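Long-range contact in beta-glucoside phosphorylase BglX (Unidentified, PDB 5VQE), which probably transfers glucose from beta-glucosides to phosphate, working through a covalent glucosyl-enzyme intermediate as a family 3 glycoside phosphorylase: residues Arg203-Val211 and Asp288-Ser298. Numbering follows the deposited sequence.
With G2F (2-deoxy-2-fluoro-alpha-D-glucopyranose), chain B.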
ATOM      1  N   ARG A 203      -4.695  -5.067 -14.725  1.00 22.24           N
ATOM      2  CA  ARG A 203      -4.276  -6.371 -14.250  1.00 24.15           C
ATOM      3  C   ARG A 203      -3.225  -6.226 -13.153  1.00 24.41           C
ATOM      4  O   ARG A 203      -2.590  -5.178 -12.998  1.00 23.02           O
ATOM      5  CB  ARG A 203      -3.775  -7.213 -15.434  1.00 23.02           C
ATOM      6  CG  ARG A 203      -4.894  -7.468 -16.456  1.00 24.37           C
ATOM      7  CD  ARG A 203      -4.388  -8.004 -17.788  1.00 20.92           C
ATOM      8  NE  ARG A 203      -3.434  -7.099 -18.423  1.00 23.79           N
ATOM      9  CZ  ARG A 203      -2.675  -7.422 -19.469  1.00 27.02           C
ATOM     10  NH1 ARG A 203      -2.755  -8.637 -20.003  1.00 29.88           N
ATOM     11  NH2 ARG A 203      -1.820  -6.543 -19.969  1.00 18.70           N
ATOM     12  N   ASP A 204      -3.067  -7.305 -12.383  1.00 23.29           N
ATOM     13  CA  ASP A 204      -2.298  -7.315 -11.141  1.00 23.46           C
ATOM     14  C   ASP A 204      -0.927  -7.934 -11.387  1.00 23.21           C
ATOM     15  O   ASP A 204      -0.835  -9.091 -11.814  1.00 22.68           O
ATOM     16  CB  ASP A 204      -3.055  -8.103 -10.066  1.00 26.70           C
ATOM     17  CG  ASP A 204      -2.313  -8.170  -8.736  1.00 29.93           C
ATOM     18  OD1 ASP A 204      -1.192  -7.633  -8.628  1.00 26.14           O
ATOM     19  OD2 ASP A 204      -2.856  -8.779  -7.786  1.00 38.05           O
ATOM     20  N   GLN A 205       0.136  -7.177 -11.083  1.00 19.72           N
ATOM     21  CA  GLN A 205       1.502  -7.668 -11.258  1.00 20.01           C
ATOM     22  C   GLN A 205       1.833  -8.833 -10.334  1.00 23.10           C
ATOM     23  O   GLN A 205       2.859  -9.503 -10.545  1.00 18.78           O
ATOM     24  CB  GLN A 205       2.517  -6.539 -11.042  1.00 20.83           C
ATOM     25  CG  GLN A 205       2.253  -5.667  -9.817  1.00 24.35           C
ATOM     26  CD  GLN A 205       3.516  -5.102  -9.203  1.00 23.49           C
ATOM     27  OE1 GLN A 205       4.638  -5.514  -9.533  1.00 17.25           O
ATOM     28  NE2 GLN A 205       3.340  -4.139  -8.300  1.00 24.31           N
ATOM     29  N   HIS A 206       1.002  -9.077  -9.316  1.00 20.26           N
ATOM     30  CA  HIS A 206       1.115 -10.299  -8.528  1.00 27.87           C
ATOM     31  C   HIS A 206       0.891 -11.538  -9.388  1.00 23.99           C
ATOM     32  O   HIS A 206       1.413 -12.612  -9.069  1.00 25.01           O
ATOM     33  CB  HIS A 206       0.106 -10.288  -7.373  1.00 28.73           C
ATOM     34  CG  HIS A 206       0.373  -9.242  -6.333  1.00 37.45           C
ATOM     35  ND1 HIS A 206       0.065  -7.911  -6.513  1.00 33.76           N
ATOM     36  CD2 HIS A 206       0.894  -9.340  -5.087  1.00 40.84           C
ATOM     37  CE1 HIS A 206       0.410  -7.230  -5.433  1.00 33.11           C
ATOM     38  NE2 HIS A 206       0.923  -8.073  -4.556  1.00 36.62           N
ATOM     39  N   LEU A 207       0.132 -11.407 -10.479  1.00 22.54           N
ATOM     40  CA  LEU A 207      -0.311 -12.541 -11.286  1.00 26.46           C
ATOM     41  C   LEU A 207       0.275 -12.559 -12.691  1.00 27.55           C
ATOM     42  O   LEU A 207       0.034 -13.519 -13.434  1.00 24.33           O
ATOM     43  CB  LEU A 207      -1.841 -12.544 -11.386  1.00 27.71           C
ATOM     44  CG  LEU A 207      -2.578 -12.751 -10.060  1.00 34.66           C
ATOM     45  CD1 LEU A 207      -4.067 -12.565 -10.248  1.00 37.34           C
ATOM     46  CD2 LEU A 207      -2.287 -14.134  -9.478  1.00 36.85           C
ATOM     47  N   MET A 208       1.033 -11.535 -13.075  1.00 23.31           N
ATOM     48  CA  MET A 208       1.580 -11.415 -14.423  1.00 23.79           C
ATOM     49  C   MET A 208       2.440 -10.156 -14.435  1.00 21.27           C
ATOM     50  O   MET A 208       2.473  -9.410 -13.454  1.00 20.31           O
ATOM     51  CB  MET A 208       0.463 -11.338 -15.455  1.00 26.02           C
ATOM     52  CG  MET A 208      -0.594 -10.297 -15.097  1.00 30.68           C
ATOM     53  SD  MET A 208      -1.669  -9.902 -16.478  1.00 32.26           S
ATOM     54  CE  MET A 208      -0.493  -9.008 -17.491  1.00 35.58           C
ATOM     55  N   SER A 209       3.154  -9.931 -15.540  1.00 19.02           N
ATOM     56  CA  SER A 209       3.851  -8.659 -15.728  1.00 19.88           C
ATOM     57  C   SER A 209       2.886  -7.687 -16.405  1.00 24.84           C
ATOM     58  O   SER A 209       2.691  -7.728 -17.623  1.00 17.19           O
ATOM     59  CB  SER A 209       5.129  -8.839 -16.538  1.00 24.22           C
ATOM     60  OG  SER A 209       5.771  -7.585 -16.713  1.00 22.40           O
ATOM     61  N   SER A 210       2.277  -6.809 -15.611  1.00 19.83           N
ATOM     62  CA  SER A 210       1.321  -5.855 -16.147  1.00 18.38           C
ATOM     63  C   SER A 210       2.061  -4.751 -16.906  1.00 18.81           C
ATOM     64  O   SER A 210       3.285  -4.610 -16.821  1.00 15.12           O
ATOM     65  CB  SER A 210       0.445  -5.295 -15.026  1.00 19.73           C
ATOM     66  OG  SER A 210       1.195  -4.565 -14.079  1.00 17.76           O
ATOM     67  N   VAL A 211       1.310  -3.978 -17.688  1.00 16.17           N
ATOM     68  CA  VAL A 211       1.898  -3.131 -18.724  1.00 15.69           C
ATOM     69  C   VAL A 211       1.341  -1.719 -18.614  1.00 16.85           C
ATOM     70  O   VAL A 211       0.123  -1.513 -18.716  1.00 20.23           O
ATOM     71  CB  VAL A 211       1.649  -3.700 -20.131  1.00 18.35           C
ATOM     72  CG1 VAL A 211       2.372  -2.875 -21.187  1.00 15.93           C
ATOM     73  CG2 VAL A 211       2.112  -5.139 -20.196  1.00 21.32           C
ATOM     74  N   ASP A 288      10.243  -4.886  -6.096  1.00 11.08           N
ATOM     75  CA  ASP A 288       9.071  -5.462  -5.471  1.00 13.19           C
ATOM     76  C   ASP A 288       9.330  -6.946  -5.238  1.00 10.96           C
ATOM     77  O   ASP A 288      10.264  -7.528  -5.800  1.00 12.92           O
ATOM     78  CB  ASP A 288       7.840  -5.241  -6.345  1.00 13.01           C
ATOM     79  CG  ASP A 288       6.549  -5.557  -5.625  1.00 18.89           C
ATOM     80  OD1 ASP A 288       6.503  -5.427  -4.366  1.00 14.16           O
ATOM     81  OD2 ASP A 288       5.607  -5.924  -6.344  1.00 18.36           O
ATOM     82  N   ALA A 289       8.503  -7.551  -4.385  1.00 11.79           N
ATOM     83  CA  ALA A 289       8.705  -8.934  -3.952  1.00 12.76           C
ATOM     84  C   ALA A 289       8.960  -9.867  -5.132  1.00 12.13           C
ATOM     85  O   ALA A 289       8.166  -9.924  -6.078  1.00 12.38           O
ATOM     86  CB  ALA A 289       7.478  -9.403  -3.160  1.00 15.72           C
ATOM     87  N   THR A 290      10.063 -10.621  -5.062  1.00 11.79           N
ATOM     88  CA  THR A 290      10.549 -11.381  -6.213  1.00 10.62           C
ATOM     89  C   THR A 290       9.850 -12.720  -6.410  1.00 13.25           C
ATOM     90  O   THR A 290      10.129 -13.394  -7.407  1.00 11.83           O
ATOM     91  CB  THR A 290      12.052 -11.645  -6.105  1.00 12.82           C
ATOM     92  OG1 THR A 290      12.295 -12.630  -5.094  1.00 12.60           O
ATOM     93  CG2 THR A 290      12.829 -10.359  -5.784  1.00 15.48           C
ATOM     94  N   GLN A 291       8.963 -13.138  -5.513  1.00 13.83           N
ATOM     95  CA  GLN A 291       8.252 -14.388  -5.734  1.00 15.47           C
ATOM     96  C   GLN A 291       6.969 -14.180  -6.516  1.00 18.11           C
ATOM     97  O   GLN A 291       6.256 -15.147  -6.802  1.00 18.87           O
ATOM     98  CB  GLN A 291       7.959 -15.090  -4.401  1.00 16.91           C
ATOM     99  CG  GLN A 291       6.690 -14.672  -3.681  1.00 21.70           C
ATOM    100  CD  GLN A 291       6.759 -13.274  -3.109  1.00 22.42           C
ATOM    101  OE1 GLN A 291       7.849 -12.742  -2.870  1.00 16.92           O
ATOM    102  NE2 GLN A 291       5.592 -12.667  -2.877  1.00 26.46           N
ATOM    103  N   MET A 292       6.672 -12.951  -6.894  1.00 15.45           N
ATOM    104  CA  MET A 292       5.435 -12.689  -7.591  1.00 18.37           C
ATOM    105  C   MET A 292       5.560 -13.027  -9.066  1.00 16.74           C
ATOM    106  O   MET A 292       6.645 -12.980  -9.655  1.00 14.15           O
ATOM    107  CB  MET A 292       5.042 -11.245  -7.383  1.00 19.30           C
ATOM    108  CG  MET A 292       4.649 -11.071  -5.950  1.00 24.37           C
ATOM    109  SD  MET A 292       3.791  -9.573  -5.693  1.00 50.53           S
ATOM    110  CE  MET A 292       5.107  -8.491  -6.047  1.00 12.10           C
ATOM    111  N   VAL A 293       4.420 -13.386  -9.652  1.00 17.10           N
ATOM    112  CA  VAL A 293       4.399 -13.924 -11.005  1.00 15.69           C
ATOM    113  C   VAL A 293       5.018 -12.939 -11.987  1.00 15.65           C
ATOM    114  O   VAL A 293       5.748 -13.334 -12.903  1.00 14.31           O
ATOM    115  CB  VAL A 293       2.957 -14.290 -11.397  1.00 20.70           C
ATOM    116  CG1 VAL A 293       2.916 -14.852 -12.802  1.00 20.14           C
ATOM    117  CG2 VAL A 293       2.365 -15.283 -10.393  1.00 24.88           C
ATOM    118  N   GLY A 294       4.732 -11.646 -11.820  1.00 14.50           N
ATOM    119  CA  GLY A 294       5.293 -10.646 -12.712  1.00 15.06           C
ATOM    120  C   GLY A 294       6.802 -10.708 -12.804  1.00 11.88           C
ATOM    121  O   GLY A 294       7.376 -10.442 -13.865  1.00 14.01           O
ATOM    122  N   TYR A 295       7.467 -11.071 -11.705  1.00 15.30           N
ATOM    123  CA  TYR A 295       8.910 -11.266 -11.733  1.00 13.36           C
ATOM    124  C   TYR A 295       9.265 -12.641 -12.279  1.00 14.55           C
ATOM    125  O   TYR A 295      10.041 -12.755 -13.233  1.00 13.17           O
ATOM    126  CB  TYR A 295       9.493 -11.093 -10.331  1.00 12.99           C
ATOM    127  CG  TYR A 295      11.001 -11.019 -10.292  1.00 11.01           C
ATOM    128  CD1 TYR A 295      11.763 -12.129  -9.955  1.00 13.06           C
ATOM    129  CD2 TYR A 295      11.663  -9.839 -10.614  1.00 13.96           C
ATOM    130  CE1 TYR A 295      13.153 -12.068  -9.924  1.00 12.72           C
ATOM    131  CE2 TYR A 295      13.046  -9.761 -10.587  1.00 13.20           C
ATOM    132  CZ  TYR A 295      13.790 -10.880 -10.234  1.00 13.70           C
ATOM    133  OH  TYR A 295      15.167 -10.802 -10.204  1.00 13.82           O
ATOM    134  N   THR A 296       8.688 -13.696 -11.690  1.00 16.99           N
ATOM    135  CA  THR A 296       9.150 -15.053 -11.980  1.00 15.17           C
ATOM    136  C   THR A 296       8.927 -15.432 -13.433  1.00 15.05           C
ATOM    137  O   THR A 296       9.708 -16.213 -13.993  1.00 18.95           O
ATOM    138  CB  THR A 296       8.446 -16.073 -11.082  1.00 16.27           C
ATOM    139  OG1 THR A 296       7.030 -16.020 -11.309  1.00 13.66           O
ATOM    140  CG2 THR A 296       8.744 -15.819  -9.600  1.00 17.96           C
ATOM    141  N   CYS A 297       7.873 -14.910 -14.060  1.00 17.11           N
ATOM    142  CA  CYS A 297       7.545 -15.313 -15.421  1.00 17.31           C
ATOM    143  C   CYS A 297       8.343 -14.565 -16.477  1.00 20.18           C
ATOM    144  O   CYS A 297       8.235 -14.904 -17.661  1.00 19.44           O
ATOM    145  CB  CYS A 297       6.053 -15.107 -15.685  1.00 19.09           C
ATOM    146  SG  CYS A 297       5.614 -13.392 -16.057  1.00 19.17           S
ATOM    147  N   SER A 298       9.149 -13.577 -16.092  1.00 16.38           N
ATOM    148  CA  SER A 298       9.791 -12.716 -17.074  1.00 14.60           C
ATOM    149  C   SER A 298      11.143 -13.225 -17.541  1.00 16.40           C
ATOM    150  O   SER A 298      11.617 -12.785 -18.594  1.00 17.85           O
ATOM    151  CB  SER A 298       9.974 -11.302 -16.506  1.00 15.47           C
ATOM    152  OG  SER A 298       8.726 -10.658 -16.342  1.00 16.17           O
TER
HETATM  153  C1  G2F B 601       5.404  -5.978  -3.694  1.00 13.43           C
HETATM  154  C2  G2F B 601       4.205  -4.976  -3.646  1.00 16.96           C
HETATM  155  C3  G2F B 601       4.644  -3.743  -2.801  1.00 11.41           C
HETATM  156  C4  G2F B 601       5.127  -4.244  -1.405  1.00 13.57           C
HETATM  157  C5  G2F B 601       6.298  -5.260  -1.629  1.00 12.95           C
HETATM  158  C6  G2F B 601       6.788  -5.865  -0.253  1.00 13.96           C
HETATM  159  O3  G2F B 601       3.501  -2.964  -2.562  1.00 11.73           O
HETATM  160  O4  G2F B 601       5.670  -3.141  -0.730  1.00  9.24           O
HETATM  161  O5  G2F B 601       5.806  -6.345  -2.397  1.00 12.31           O
HETATM  162  O6  G2F B 601       5.674  -6.366   0.431  1.00 14.50           O
HETATM  163  F2  G2F B 601       3.896  -4.563  -4.895  1.00 13.36           F
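Asp288 holds CG anti to its backbone N (chi1 -168°) and Gln205 tucks CG between N and the carbonyl carbon (chi1 45°), which brings their flat groups together beside the sugar. The two segments belong to the TIM-barrel-like family 3 domain: Arg203-Val211 runs into strand 210-211, Asp288-Ser298 follows strand 284-287, and together they wall one side of the sugar pocket, an example of an active site assembled from distant parts of the chain. Asp288 OD1 is bonded covalently to C1 of the fluoroglucose at 1.4 Å, consistent with this aspartate being the nucleophile, as expected for a 2-fluoro sugar trapped on a retaining family 3 enzyme. From the opposite direction comes Gln205, its amide turned 44° from the plane of the Asp288 ester; NE2 lies 3.5 Å from F2 of the sugar, while OE1 accepts from the backbone N of His242. Met292 runs beside His206, though how closely is doubtful. Farther from the sugar, helix 293-296 begins with two bonds across the contact, Gly294 N to Gln205 O at 3.1 Å and Val293 N to His206 O at 3.2 Å. Val293 sets its branches against successive carbonyls, CG2 at His206 O (3.1 Å) and CG1 at Leu207 O (3.2 Å). Asp204 opens an Asx turn, closed by the bond from His206 N to Asp204 OD1 at 2.7 Å.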